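Local coordinates for ankyrin repeat domain protein (Legionella pneumophila subsp. pneumophila, PDB 6MCA) that probably acts as a Legionella effector inside host cells, where it interacts with the LARP7 component of the 7SK snRNP complex, at residues Pro84-Arg89 / Tyr117-Leu122; Pro91-Val96 / Leu122-Tyr127. All blocks are in the same frame, centred on the assembly; numbering follows the deposited sequence.

Contact 1: residues Pro84-Arg89 / Tyr117-Leu122; sequences PDVTGR and YTRNGL. With TLA (L(+)-tartaric acid), chain B.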
loop_
_atom_site.group_PDB
_atom_site.type_symbol
_atom_site.label_atom_id
_atom_site.label_comp_id
_atom_site.label_asym_id
_atom_site.label_seq_id
_atom_site.Cartn_x
_atom_site.Cartn_y
_atom_site.Cartn_z
ATOM N N PRO A 84 -16.413 -9.025 -10.985
ATOM C CA PRO A 84 -15.284 -8.096 -10.898
ATOM C C PRO A 84 -14.517 -7.977 -12.204
ATOM O O PRO A 84 -14.806 -8.688 -13.172
ATOM C CB PRO A 84 -14.418 -8.731 -9.807
ATOM C CG PRO A 84 -14.612 -10.210 -10.042
ATOM C CD PRO A 84 -16.029 -10.388 -10.577
ATOM N N ASP A 85 -13.536 -7.082 -12.238
ATOM C CA ASP A 85 -12.581 -7.039 -13.336
ATOM C C ASP A 85 -11.485 -8.069 -13.056
ATOM O O ASP A 85 -11.581 -8.871 -12.123
ATOM C CB ASP A 85 -12.041 -5.623 -13.520
ATOM C CG ASP A 85 -11.435 -5.056 -12.252
ATOM O OD1 ASP A 85 -10.314 -5.470 -11.892
ATOM O OD2 ASP A 85 -12.074 -4.191 -11.617
ATOM N N VAL A 86 -10.421 -8.056 -13.864
ATOM C CA VAL A 86 -9.389 -9.085 -13.748
ATOM C C VAL A 86 -8.672 -9.001 -12.404
ATOM O O VAL A 86 -8.170 -10.012 -11.896
ATOM C CB VAL A 86 -8.403 -8.981 -14.932
ATOM C CG1 VAL A 86 -7.623 -7.677 -14.871
ATOM C CG2 VAL A 86 -7.463 -10.181 -14.961
ATOM N N THR A 87 -8.627 -7.815 -11.797
ATOM C CA THR A 87 -7.951 -7.645 -10.516
ATOM C C THR A 87 -8.791 -8.103 -9.331
ATOM O O THR A 87 -8.268 -8.166 -8.213
ATOM C CB THR A 87 -7.554 -6.180 -10.313
ATOM O OG1 THR A 87 -8.712 -5.416 -9.947
ATOM C CG2 THR A 87 -6.961 -5.607 -11.591
ATOM N N GLY A 88 -10.064 -8.423 -9.542
ATOM C CA GLY A 88 -10.941 -8.821 -8.463
ATOM C C GLY A 88 -11.738 -7.699 -7.837
ATOM O O GLY A 88 -12.437 -7.938 -6.844
ATOM N N ARG A 89 -11.658 -6.486 -8.381
ATOM C CA ARG A 89 -12.415 -5.351 -7.862
ATOM C C ARG A 89 -13.864 -5.466 -8.321
ATOM O O ARG A 89 -14.167 -5.264 -9.502
ATOM C CB ARG A 89 -11.802 -4.036 -8.335
ATOM C CG ARG A 89 -10.623 -3.541 -7.515
ATOM C CD ARG A 89 -10.436 -2.046 -7.718
ATOM N NE ARG A 89 -9.242 -1.529 -7.057
ATOM C CZ ARG A 89 -8.940 -0.237 -6.971
ATOM N NH1 ARG A 89 -9.748 0.671 -7.501
ATOM N NH2 ARG A 89 -7.832 0.148 -6.353
ATOM N N TYR A 117 -13.209 -9.634 -1.647
ATOM C CA TYR A 117 -11.814 -9.224 -1.655
ATOM C C TYR A 117 -11.233 -9.429 -3.047
ATOM O O TYR A 117 -11.711 -10.251 -3.832
ATOM C CB TYR A 117 -10.981 -9.985 -0.609
ATOM C CG TYR A 117 -11.173 -11.486 -0.599
ATOM C CD1 TYR A 117 -12.261 -12.065 0.043
ATOM C CD2 TYR A 117 -10.254 -12.325 -1.216
ATOM C CE1 TYR A 117 -12.434 -13.437 0.060
ATOM C CE2 TYR A 117 -10.418 -13.697 -1.203
ATOM C CZ TYR A 117 -11.509 -14.248 -0.564
ATOM O OH TYR A 117 -11.677 -15.613 -0.549
ATOM N N THR A 118 -10.190 -8.659 -3.341
ATOM C CA THR A 118 -9.577 -8.665 -4.658
ATOM C C THR A 118 -8.599 -9.831 -4.788
ATOM O O THR A 118 -8.459 -10.670 -3.893
ATOM C CB THR A 118 -8.877 -7.336 -4.924
ATOM O OG1 THR A 118 -7.742 -7.213 -4.059
ATOM C CG2 THR A 118 -9.828 -6.175 -4.672
ATOM N N ARG A 119 -7.906 -9.872 -5.930
ATOM C CA ARG A 119 -6.974 -10.957 -6.217
ATOM C C ARG A 119 -5.866 -11.046 -5.174
ATOM O O ARG A 119 -5.378 -12.143 -4.881
ATOM C CB ARG A 119 -6.385 -10.765 -7.615
ATOM C CG ARG A 119 -5.387 -11.821 -8.053
ATOM C CD ARG A 119 -4.913 -11.533 -9.468
ATOM N NE ARG A 119 -4.501 -10.140 -9.617
ATOM C CZ ARG A 119 -4.375 -9.517 -10.784
ATOM N NH1 ARG A 119 -4.631 -10.161 -11.915
ATOM N NH2 ARG A 119 -3.995 -8.247 -10.822
ATOM N N ASN A 120 -5.462 -9.914 -4.603
ATOM C CA ASN A 120 -4.437 -9.883 -3.568
ATOM C C ASN A 120 -4.998 -10.104 -2.170
ATOM O O ASN A 120 -4.226 -10.126 -1.206
ATOM C CB ASN A 120 -3.686 -8.549 -3.610
ATOM C CG ASN A 120 -2.936 -8.343 -4.909
ATOM O OD1 ASN A 120 -2.453 -9.297 -5.519
ATOM N ND2 ASN A 120 -2.836 -7.092 -5.341
ATOM N N GLY A 121 -6.311 -10.270 -2.035
ATOM C CA GLY A 121 -6.924 -10.426 -0.731
ATOM C C GLY A 121 -7.361 -9.138 -0.075
ATOM O O GLY A 121 -7.584 -9.123 1.140
ATOM N N LEU A 122 -7.495 -8.056 -0.838
ATOM C CA LEU A 122 -7.861 -6.751 -0.301
ATOM C C LEU A 122 -9.380 -6.624 -0.324
ATOM O O LEU A 122 -9.989 -6.576 -1.398
ATOM C CB LEU A 122 -7.195 -5.640 -1.109
ATOM C CG LEU A 122 -7.202 -4.222 -0.538
ATOM C CD1 LEU A 122 -5.898 -3.517 -0.869
ATOM C CD2 LEU A 122 -8.387 -3.432 -1.071
HETATM O O1 TLA B . -5.085 -6.407 -7.977
HETATM O O11 TLA B . -5.576 -7.063 -5.956
HETATM C C1 TLA B . -5.634 -6.193 -6.864
HETATM C C2 TLA B . -6.370 -4.877 -6.614
HETATM O O2 TLA B . -5.941 -3.917 -7.539
HETATM C C3 TLA B . -6.076 -4.393 -5.195
HETATM O O3 TLA B . -4.696 -4.451 -4.957
HETATM C C4 TLA B . -6.569 -2.956 -5.028
HETATM O O4 TLA B . -7.788 -2.687 -5.195
HETATM O O41 TLA B . -5.760 -2.041 -4.722
HETATM O O HOH W 1 -13.762 -10.101 -5.527
#
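Successive beta-hairpin fingers of an ankyrin array meet here, each tipped by a type I turn, Asp85 to Gly88 and Thr118 to Gly121. One backbone bond joins them: Arg119 N donates to Thr87 O at 2.9 Å, nearly straight at 164°. Gly88 pairs with Thr118, their CA atoms 4.0 Å apart, and a water bridges Gly88 O and Tyr117 O. The Arg119 chain, bent at chi3 (49°), returns across Thr87, whose CA lies 4.0 Å above the guanidinium plane, over its centre. Asp85 fixes the first turn: its OD1 takes both Thr87 N and, through the syn lone pair, Thr87 OG1, the former making an Asx turn. A tartrate, probably from the crystallisation liquor, spans the two fingers. Arg89 NE donates to its O4 at 2.6 Å, the carboxylate carbon C4 lying at the guanidinium edge, in plane, while Thr118 OG1 donates to O11 at 2.9 Å and Asn120 N bonds the same oxygen. Arg89 NH1 also forms a salt bridge with Asp97. The pair lies at the surface, where residues 84-89 lead into helix 91-97 and residues 117-122 precede helix 126-131.

Contact 2: residues Pro91-Val96 / Leu122-Tyr127; sequences PLHWAV and LCVLVY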
loop_
_atom_site.group_PDB
_atom_site.type_symbol
_atom_site.label_atom_id
_atom_site.label_comp_id
_atom_site.label_asym_id
_atom_site.label_seq_id
_atom_site.Cartn_x
_atom_site.Cartn_y
_atom_site.Cartn_z
ATOM N N PRO A 91 -17.890 -4.187 -8.390
ATOM C CA PRO A 91 -18.464 -2.831 -8.431
ATOM C C PRO A 91 -18.515 -2.156 -7.072
ATOM O O PRO A 91 -18.363 -0.928 -6.986
ATOM C CB PRO A 91 -19.869 -3.070 -8.997
ATOM C CG PRO A 91 -19.724 -4.282 -9.841
ATOM C CD PRO A 91 -18.698 -5.151 -9.161
ATOM N N LEU A 92 -18.722 -2.924 -5.999
ATOM C CA LEU A 92 -18.707 -2.345 -4.661
ATOM C C LEU A 92 -17.325 -1.809 -4.309
ATOM O O LEU A 92 -17.209 -0.755 -3.674
ATOM C CB LEU A 92 -19.161 -3.380 -3.633
ATOM C CG LEU A 92 -19.430 -2.837 -2.230
ATOM C CD1 LEU A 92 -20.536 -1.793 -2.265
ATOM C CD2 LEU A 92 -19.787 -3.967 -1.280
ATOM N N HIS A 93 -16.268 -2.525 -4.705
ATOM C CA HIS A 93 -14.911 -2.022 -4.515
ATOM C C HIS A 93 -14.743 -0.655 -5.162
ATOM O O HIS A 93 -14.198 0.274 -4.553
ATOM C CB HIS A 93 -13.896 -3.008 -5.097
ATOM C CG HIS A 93 -13.503 -4.109 -4.163
ATOM N ND1 HIS A 93 -14.104 -5.348 -4.179
ATOM C CD2 HIS A 93 -12.554 -4.163 -3.196
ATOM C CE1 HIS A 93 -13.549 -6.117 -3.259
ATOM N NE2 HIS A 93 -12.607 -5.422 -2.648
ATOM N N TRP A 94 -15.217 -0.511 -6.401
ATOM C CA TRP A 94 -15.052 0.748 -7.120
ATOM C C TRP A 94 -15.882 1.859 -6.493
ATOM O O TRP A 94 -15.424 3.005 -6.402
ATOM C CB TRP A 94 -15.426 0.560 -8.589
ATOM C CG TRP A 94 -14.465 -0.314 -9.325
ATOM C CD1 TRP A 94 -14.639 -1.625 -9.659
ATOM C CD2 TRP A 94 -13.170 0.054 -9.810
ATOM N NE1 TRP A 94 -13.535 -2.094 -10.328
ATOM C CE2 TRP A 94 -12.617 -1.082 -10.433
ATOM C CE3 TRP A 94 -12.424 1.237 -9.781
ATOM C CZ2 TRP A 94 -11.355 -1.071 -11.020
ATOM C CZ3 TRP A 94 -11.171 1.246 -10.366
ATOM C CH2 TRP A 94 -10.649 0.099 -10.977
ATOM N N ALA A 95 -17.104 1.544 -6.059
ATOM C CA ALA A 95 -17.936 2.557 -5.419
ATOM C C ALA A 95 -17.332 3.014 -4.098
ATOM O O ALA A 95 -17.367 4.206 -3.768
ATOM C CB ALA A 95 -19.348 2.016 -5.202
ATOM N N VAL A 96 -16.759 2.082 -3.335
ATOM C CA VAL A 96 -16.229 2.416 -2.018
ATOM C C VAL A 96 -14.919 3.183 -2.144
ATOM O O VAL A 96 -14.685 4.159 -1.420
ATOM C CB VAL A 96 -16.071 1.134 -1.181
ATOM C CG1 VAL A 96 -15.110 1.356 -0.033
ATOM C CG2 VAL A 96 -17.427 0.678 -0.662
ATOM N N LEU A 122 -7.495 -8.056 -0.838
ATOM C CA LEU A 122 -7.861 -6.751 -0.301
ATOM C C LEU A 122 -9.380 -6.624 -0.324
ATOM O O LEU A 122 -9.989 -6.576 -1.398
ATOM C CB LEU A 122 -7.195 -5.640 -1.109
ATOM C CG LEU A 122 -7.202 -4.222 -0.538
ATOM C CD1 LEU A 122 -5.898 -3.517 -0.869
ATOM C CD2 LEU A 122 -8.387 -3.432 -1.071
ATOM N N CYS A 123 -9.991 -6.563 0.857
ATOM C CA CYS A 123 -11.441 -6.540 0.961
ATOM C C CYS A 123 -11.974 -5.115 0.805
ATOM O O CYS A 123 -11.221 -4.146 0.684
ATOM C CB CYS A 123 -11.892 -7.160 2.283
ATOM S SG CYS A 123 -11.612 -6.143 3.747
ATOM N N VAL A 124 -13.305 -4.995 0.818
ATOM C CA VAL A 124 -13.965 -3.726 0.527
ATOM C C VAL A 124 -13.633 -2.669 1.574
ATOM O O VAL A 124 -13.565 -1.474 1.262
ATOM C CB VAL A 124 -15.487 -3.956 0.409
ATOM C CG1 VAL A 124 -16.226 -2.647 0.174
ATOM C CG2 VAL A 124 -15.788 -4.948 -0.704
ATOM N N LEU A 125 -13.405 -3.082 2.822
ATOM C CA LEU A 125 -13.223 -2.142 3.922
ATOM C C LEU A 125 -11.818 -1.553 4.007
ATOM O O LEU A 125 -11.627 -0.580 4.742
ATOM C CB LEU A 125 -13.550 -2.825 5.253
ATOM C CG LEU A 125 -14.985 -2.770 5.779
ATOM C CD1 LEU A 125 -15.115 -3.654 7.008
ATOM C CD2 LEU A 125 -15.391 -1.342 6.099
ATOM N N VAL A 126 -10.844 -2.108 3.281
ATOM C CA VAL A 126 -9.439 -1.779 3.528
ATOM C C VAL A 126 -9.177 -0.292 3.309
ATOM O O VAL A 126 -8.614 0.393 4.172
ATOM C CB VAL A 126 -8.525 -2.647 2.646
ATOM C CG1 VAL A 126 -7.113 -2.078 2.621
ATOM C CG2 VAL A 126 -8.517 -4.083 3.147
ATOM N N TYR A 127 -9.576 0.229 2.151
ATOM C CA TYR A 127 -9.264 1.614 1.818
ATOM C C TYR A 127 -10.058 2.606 2.666
ATOM O O TYR A 127 -9.482 3.604 3.118
ATOM C CB TYR A 127 -9.484 1.869 0.324
ATOM C CG TYR A 127 -8.339 1.375 -0.529
ATOM C CD1 TYR A 127 -7.074 1.938 -0.417
ATOM C CD2 TYR A 127 -8.516 0.337 -1.434
ATOM C CE1 TYR A 127 -6.020 1.488 -1.187
ATOM C CE2 TYR A 127 -7.467 -0.120 -2.210
ATOM C CZ TYR A 127 -6.221 0.458 -2.082
ATOM O OH TYR A 127 -5.174 0.005 -2.852
#
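Leu92, one turn before Val96 on helix 91-97, begins the contact: its CG lies 4.0 Å from Val124 CG1, the two side chains crossing at about a right angle. His93 follows and carries the polar part. With CG anti to the carbonyl carbon (chi1 -85°), its ring extends to the loop ahead of helix 126-131, where NE2 donates to Leu122 O at 3.1 Å. The bond is bent, 144° at the hydrogen, and the oxygen stands 24° out of the ring plane. Val124 CG2 covers one face of the same imidazole in a CH-pi contact, 3.8 Å from the centroid and displaced toward the rim on the CE1 side. The ring's other nitrogen, ND1, is hydrogen-bonded to Thr90 OG1. Val96 completes the series, its CG2 packing 3.6 Å from Val124 CG1 and its CG1 resting near Val124 O. Val124 thus divides its branches, CG1 to Leu92 and Val96, CG2 to the histidine. Just before Val124, Cys123 SG accepts a weak capping bond from Leu125 N. With both ring nitrogens engaged and a methyl on one face, the buried imidazole's rotation is fixed, and Leu122 O, which already accepts Thr118 N, gains a second donor within a largely apolar interface.

Overall arrangement
Contacts 1 and 2 illustrate how one ankyrin interface is built from two levels, a surface level of hairpin turns and a buried level of helix packing. Their centres are 9 Å apart, and their segments alternate along the chain: 84-89, 91-96, 117-122, then 122-127, with Leu122 shared. Each finger therefore runs straight on into the helix beneath it, with helix 101-109 lying between the two pairs in sequence. Asp85 OD2 with Trp94 NE1, and Thr118 CG2 against the His93 ring, connect the levels. Tyr127 OH also bonds the tartrate held at contact 1, so residues of both contacts surround it; such molecules often mark pockets, but no natural ligand can be inferred from this one.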